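Local coordinates for protein GlcNAc Inducible Gene 2, GIG2 (Candida albicans, PDB 6AKZ) that binds iron(III) and is probably an oxygenase of the DUF1479 family, in the cupin clan, at residues A[147-152]-A[370-375]; A[251-256]-A[374-379]. One frame throughout, in Å; residues are numbered along the deposited sequence.

Interaction 1: A[147-152]-A[370-375]; sequences AIFKAM and LYYGQT
Phe-149 reaches from helix 143-153 onto the chain that runs on from strand 367-371 and touches Tyr-372, Gly-373 and Gln-374 in turn. Its ring meets that of Tyr-372 obliquely, with centroids 4.8 Å apart and planes at 47°; the closest carbons are Phe-149 CE1 and Tyr-372 CD2, at 3.7 Å. CG of Tyr-372 stands anti to the backbone N (chi1 -174°), on the side facing the helix, and its OH is tied to Gln-171. Further round the Phe-149 ring, CE2 comes to 3.4 Å from Gly-373 O, while Tyr-372 O and Gln-374 N lie at the ring's edge, in its plane. This is the tight part of the contact. Toward Met-152 it thins out: the side chain of Gln-374 runs antiparallel alongside Phe-149, its CB 3.8 Å from Phe-149 CE2, and its NE2 ends 3.7 Å from Met-152 CB, while OE1 of the same amide is hydrogen-bonded to Thr-255 OG1. This thinner end is still buried; solvent lies beyond the helix, where the exposed Lys-150 turns away. Phe-348, edge-to-face, and Phe-346 also meet the Phe-149 ring. Helix 143-153 thus covers the end of strand 367-371, with Phe-149 set between the chain leaving that strand and strand 346-350 of the main mixed sheet, in a protein of the cupin clan.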
loop_
_atom_site.group_PDB
_atom_site.type_symbol
_atom_site.label_atom_id
_atom_site.label_comp_id
_atom_site.label_asym_id
_atom_site.label_seq_id
_atom_site.Cartn_x
_atom_site.Cartn_y
_atom_site.Cartn_z
ATOM N N ALA A 147 12.900 6.121 -11.821
ATOM C CA ALA A 147 14.071 5.400 -11.333
ATOM C C ALA A 147 13.812 4.751 -9.988
ATOM O O ALA A 147 14.118 3.562 -9.787
ATOM C CB ALA A 147 15.303 6.307 -11.260
ATOM N N ILE A 148 13.255 5.487 -9.048
ATOM C CA ILE A 148 13.042 4.887 -7.721
ATOM C C ILE A 148 11.985 3.817 -7.753
ATOM O O ILE A 148 12.112 2.816 -7.064
ATOM C CB ILE A 148 12.747 5.885 -6.571
ATOM C CG1 ILE A 148 11.434 6.588 -6.790
ATOM C CG2 ILE A 148 13.922 6.889 -6.439
ATOM C CD1 ILE A 148 11.064 7.557 -5.666
ATOM N N PHE A 149 10.965 3.966 -8.571
ATOM C CA PHE A 149 10.007 2.863 -8.735
ATOM C C PHE A 149 10.650 1.629 -9.361
ATOM O O PHE A 149 10.338 0.518 -8.946
ATOM C CB PHE A 149 8.765 3.353 -9.479
ATOM C CG PHE A 149 7.813 4.079 -8.581
ATOM C CD1 PHE A 149 7.972 5.426 -8.312
ATOM C CD2 PHE A 149 6.796 3.379 -7.927
ATOM C CE1 PHE A 149 7.102 6.112 -7.433
ATOM C CE2 PHE A 149 5.887 4.047 -7.058
ATOM C CZ PHE A 149 6.055 5.398 -6.788
ATOM N N LYS A 150 11.543 1.810 -10.344
ATOM C CA LYS A 150 12.254 0.686 -10.924
ATOM C C LYS A 150 13.042 -0.016 -9.832
ATOM O O LYS A 150 13.013 -1.229 -9.718
ATOM C CB LYS A 150 13.209 1.086 -12.045
ATOM C CG LYS A 150 12.592 1.445 -13.357
ATOM C CD LYS A 150 13.688 1.929 -14.328
ATOM C CE LYS A 150 13.245 3.009 -15.339
ATOM N NZ LYS A 150 14.021 4.306 -15.233
ATOM N N ALA A 151 13.698 0.739 -8.975
ATOM C CA ALA A 151 14.558 0.138 -7.934
ATOM C C ALA A 151 13.693 -0.622 -6.897
ATOM O O ALA A 151 13.995 -1.734 -6.519
ATOM C CB ALA A 151 15.347 1.202 -7.252
ATOM N N MET A 152 12.562 -0.025 -6.506
ATOM C CA MET A 152 11.619 -0.721 -5.598
ATOM C C MET A 152 11.071 -1.985 -6.150
ATOM O O MET A 152 10.941 -2.965 -5.415
ATOM C CB MET A 152 10.479 0.178 -5.120
ATOM C CG MET A 152 10.977 1.456 -4.328
ATOM S SD MET A 152 12.252 1.254 -3.130
ATOM C CE MET A 152 11.331 0.474 -1.799
ATOM N N LEU A 370 2.355 14.536 -2.143
ATOM C CA LEU A 370 1.652 14.071 -3.362
ATOM C C LEU A 370 1.728 12.558 -3.349
ATOM O O LEU A 370 2.829 12.009 -3.366
ATOM C CB LEU A 370 2.397 14.638 -4.543
ATOM C CG LEU A 370 1.960 14.439 -6.026
ATOM C CD1 LEU A 370 2.745 15.511 -6.776
ATOM C CD2 LEU A 370 2.408 13.067 -6.511
ATOM N N TYR A 371 0.578 11.938 -3.178
ATOM C CA TYR A 371 0.462 10.492 -3.067
ATOM C C TYR A 371 0.708 9.823 -4.401
ATOM O O TYR A 371 0.122 10.233 -5.406
ATOM C CB TYR A 371 -0.898 10.037 -2.543
ATOM C CG TYR A 371 -1.058 10.396 -1.042
ATOM C CD1 TYR A 371 -0.623 9.544 -0.050
ATOM C CD2 TYR A 371 -1.559 11.632 -0.682
ATOM C CE1 TYR A 371 -0.718 9.894 1.313
ATOM C CE2 TYR A 371 -1.676 11.968 0.678
ATOM C CZ TYR A 371 -1.251 11.126 1.657
ATOM O OH TYR A 371 -1.321 11.489 3.011
ATOM N N TYR A 372 1.540 8.781 -4.379
ATOM C CA TYR A 372 1.845 7.962 -5.588
ATOM C C TYR A 372 2.399 6.643 -5.118
ATOM O O TYR A 372 3.458 6.647 -4.491
ATOM C CB TYR A 372 2.799 8.773 -6.525
ATOM C CG TYR A 372 3.073 8.115 -7.848
ATOM C CD1 TYR A 372 2.014 7.490 -8.575
ATOM C CD2 TYR A 372 4.321 8.246 -8.462
ATOM C CE1 TYR A 372 2.276 6.914 -9.826
ATOM C CE2 TYR A 372 4.583 7.608 -9.682
ATOM C CZ TYR A 372 3.560 6.956 -10.329
ATOM O OH TYR A 372 3.759 6.320 -11.535
ATOM N N GLY A 373 1.681 5.520 -5.390
ATOM C CA GLY A 373 1.976 4.215 -4.956
ATOM C C GLY A 373 2.540 3.423 -6.078
ATOM O O GLY A 373 2.486 3.826 -7.262
ATOM N N GLN A 374 3.118 2.272 -5.711
ATOM C CA GLN A 374 3.526 1.324 -6.705
ATOM C C GLN A 374 2.412 0.381 -7.093
ATOM O O GLN A 374 1.883 -0.324 -6.233
ATOM C CB GLN A 374 4.716 0.523 -6.139
ATOM C CG GLN A 374 5.242 -0.502 -7.145
ATOM C CD GLN A 374 6.557 -1.084 -6.697
ATOM O OE1 GLN A 374 6.590 -1.874 -5.819
ATOM N NE2 GLN A 374 7.661 -0.740 -7.403
ATOM N N THR A 375 2.066 0.372 -8.378
ATOM C CA THR A 375 0.949 -0.377 -8.884
ATOM C C THR A 375 1.499 -1.143 -10.118
ATOM O O THR A 375 1.601 -0.622 -11.224
ATOM C CB THR A 375 -0.142 0.602 -9.327
ATOM O OG1 THR A 375 -0.517 1.435 -8.220
ATOM C CG2 THR A 375 -1.340 -0.142 -9.859
#

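Interaction 2: A[251-256]-A[374-379]; sequences SSFRTL and QTPLSI
Gln-374 OE1 receives the hydroxyl of Thr-255 in the shortest polar bond of the contact, 2.6 Å from Thr-255 OG1. The donor lies in the amide plane on a lone pair of OE1, with a C=O...O angle of 109°. Thr-255 offers the hydroxyl from between its backbone N and carbonyl carbon (chi1 45°), which leaves CG2 to meet Pro-376 CG tip to tip at 4.1 Å. Leu-256 lies beside Gln-374, pointing the same way, and brings CD1 to 3.5 Å from OE1, so the amide oxygen has an apolar neighbour as well as its donor. The backbones are joined by Gln-374 N to Leu-256 O, 2.9 Å, and by a weak bond from Thr-255 N to Gln-374 O. That same carbonyl oxygen takes a CA-H...O contact from Arg-254 CA at 3.1 Å. Farther along, Phe-253 crosses Pro-376 at about a right angle and has Ser-378 OG at its ring edge, 3.6 Å from CD2. The side chain of Arg-254 leads away from this contact, to about 4 Å from that of the iron ligand Asp-194. The contact joins the segment entering strand 256-261 to the one leaving strand 367-371, antiparallel neighbours in the main sheet, beside the His/Asp/His iron site.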
loop_
_atom_site.group_PDB
_atom_site.type_symbol
_atom_site.label_atom_id
_atom_site.label_comp_id
_atom_site.label_asym_id
_atom_site.label_seq_id
_atom_site.Cartn_x
_atom_site.Cartn_y
_atom_site.Cartn_z
ATOM N N SER A 251 -9.297 0.618 -5.272
ATOM C CA SER A 251 -9.580 -0.366 -6.299
ATOM C C SER A 251 -8.339 -0.970 -6.942
ATOM O O SER A 251 -8.485 -1.901 -7.688
ATOM C CB SER A 251 -10.405 0.273 -7.446
ATOM O OG SER A 251 -11.709 0.447 -7.002
ATOM N N SER A 252 -7.158 -0.459 -6.694
ATOM C CA SER A 252 -5.936 -1.015 -7.296
ATOM C C SER A 252 -5.181 -1.911 -6.277
ATOM O O SER A 252 -5.371 -1.799 -5.065
ATOM C CB SER A 252 -5.033 0.140 -7.735
ATOM O OG SER A 252 -4.509 0.838 -6.579
ATOM N N PHE A 253 -4.385 -2.823 -6.816
ATOM C CA PHE A 253 -3.433 -3.668 -6.095
ATOM C C PHE A 253 -2.142 -2.903 -6.046
ATOM O O PHE A 253 -1.474 -2.744 -7.093
ATOM C CB PHE A 253 -3.267 -5.005 -6.811
ATOM C CG PHE A 253 -2.126 -5.811 -6.353
ATOM C CD1 PHE A 253 -1.869 -6.019 -4.979
ATOM C CD2 PHE A 253 -1.291 -6.391 -7.258
ATOM C CE1 PHE A 253 -0.781 -6.782 -4.576
ATOM C CE2 PHE A 253 -0.178 -7.126 -6.851
ATOM C CZ PHE A 253 0.083 -7.323 -5.511
ATOM N N ARG A 254 -1.798 -2.343 -4.868
ATOM C CA ARG A 254 -0.552 -1.563 -4.767
ATOM C C ARG A 254 0.367 -2.428 -3.861
ATOM O O ARG A 254 -0.091 -2.894 -2.805
ATOM C CB ARG A 254 -0.801 -0.206 -4.080
ATOM C CG ARG A 254 -1.788 0.707 -4.832
ATOM C CD ARG A 254 -2.083 1.974 -4.066
ATOM N NE ARG A 254 -2.817 1.683 -2.835
ATOM C CZ ARG A 254 -3.118 2.585 -1.900
ATOM N NH1 ARG A 254 -2.831 3.854 -2.106
ATOM N NH2 ARG A 254 -3.814 2.214 -0.813
ATOM N N THR A 255 1.594 -2.660 -4.304
ATOM C CA THR A 255 2.616 -3.333 -3.543
ATOM C C THR A 255 3.142 -2.397 -2.474
ATOM O O THR A 255 3.504 -2.869 -1.366
ATOM C CB THR A 255 3.781 -3.778 -4.435
ATOM O OG1 THR A 255 4.175 -2.730 -5.352
ATOM C CG2 THR A 255 3.359 -4.931 -5.288
ATOM N N LEU A 256 3.263 -1.121 -2.830
ATOM C CA LEU A 256 3.766 -0.129 -1.908
ATOM C C LEU A 256 2.903 1.065 -1.914
ATOM O O LEU A 256 2.476 1.500 -3.009
ATOM C CB LEU A 256 5.156 0.321 -2.337
ATOM C CG LEU A 256 6.268 -0.728 -2.376
ATOM C CD1 LEU A 256 7.525 -0.048 -2.941
ATOM C CD2 LEU A 256 6.518 -1.292 -0.981
ATOM N N GLN A 374 3.118 2.272 -5.711
ATOM C CA GLN A 374 3.526 1.324 -6.705
ATOM C C GLN A 374 2.412 0.381 -7.093
ATOM O O GLN A 374 1.883 -0.324 -6.233
ATOM C CB GLN A 374 4.716 0.523 -6.139
ATOM C CG GLN A 374 5.242 -0.502 -7.145
ATOM C CD GLN A 374 6.557 -1.084 -6.697
ATOM O OE1 GLN A 374 6.590 -1.874 -5.819
ATOM N NE2 GLN A 374 7.661 -0.740 -7.403
ATOM N N THR A 375 2.066 0.372 -8.378
ATOM C CA THR A 375 0.949 -0.377 -8.884
ATOM C C THR A 375 1.499 -1.143 -10.118
ATOM O O THR A 375 1.601 -0.622 -11.224
ATOM C CB THR A 375 -0.142 0.602 -9.327
ATOM O OG1 THR A 375 -0.517 1.435 -8.220
ATOM C CG2 THR A 375 -1.340 -0.142 -9.859
ATOM N N PRO A 376 1.897 -2.400 -9.935
ATOM C CA PRO A 376 2.442 -3.133 -11.080
ATOM C C PRO A 376 1.378 -3.531 -12.090
ATOM O O PRO A 376 0.204 -3.742 -11.727
ATOM C CB PRO A 376 3.062 -4.397 -10.409
ATOM C CG PRO A 376 2.128 -4.614 -9.181
ATOM C CD PRO A 376 1.822 -3.195 -8.695
ATOM N N LEU A 377 1.832 -3.634 -13.331
ATOM C CA LEU A 377 1.023 -4.209 -14.361
ATOM C C LEU A 377 0.721 -5.652 -13.966
ATOM O O LEU A 377 1.612 -6.481 -13.851
ATOM C CB LEU A 377 1.663 -4.107 -15.752
ATOM C CG LEU A 377 0.897 -4.864 -16.883
ATOM C CD1 LEU A 377 -0.454 -4.203 -17.080
ATOM C CD2 LEU A 377 1.764 -4.686 -18.144
ATOM N N SER A 378 -0.502 -5.906 -13.672
ATOM C CA SER A 378 -0.911 -7.242 -13.139
ATOM C C SER A 378 -2.329 -7.484 -13.354
ATOM O O SER A 378 -3.130 -6.568 -13.630
ATOM C CB SER A 378 -0.538 -7.390 -11.615
ATOM O OG SER A 378 -1.442 -6.633 -10.839
ATOM N N ILE A 379 -2.715 -8.733 -13.253
ATOM C CA ILE A 379 -4.121 -9.102 -13.639
ATOM C C ILE A 379 -5.228 -8.349 -12.878
ATOM O O ILE A 379 -6.242 -7.932 -13.488
ATOM C CB ILE A 379 -4.301 -10.618 -13.641
ATOM C CG1 ILE A 379 -5.536 -11.018 -14.414
ATOM C CG2 ILE A 379 -4.342 -11.236 -12.264
ATOM C CD1 ILE A 379 -5.393 -10.758 -15.897
#

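Overall arrangement
The two contacts have centres 11 Å apart and share Gln-374 and Thr-375. Along the chain come helix 143-153, then 251-256 leading into strand 256-261, and last 370-379, which leaves strand 367-371 and serves both contacts. Strands 256-261 and 367-371 are antiparallel neighbours in the main mixed sheet; interaction 1 places a helix against the end of this pair, and interaction 2 continues the association beyond it into the loops. Met-152 CB and Leu-256 CD1, 3.7 Å apart, join the contacts directly. Interaction 2 lies nearer the metal: the Arg-254 side chain is about 7 Å from the iron, against about 12 Å for Gly-373.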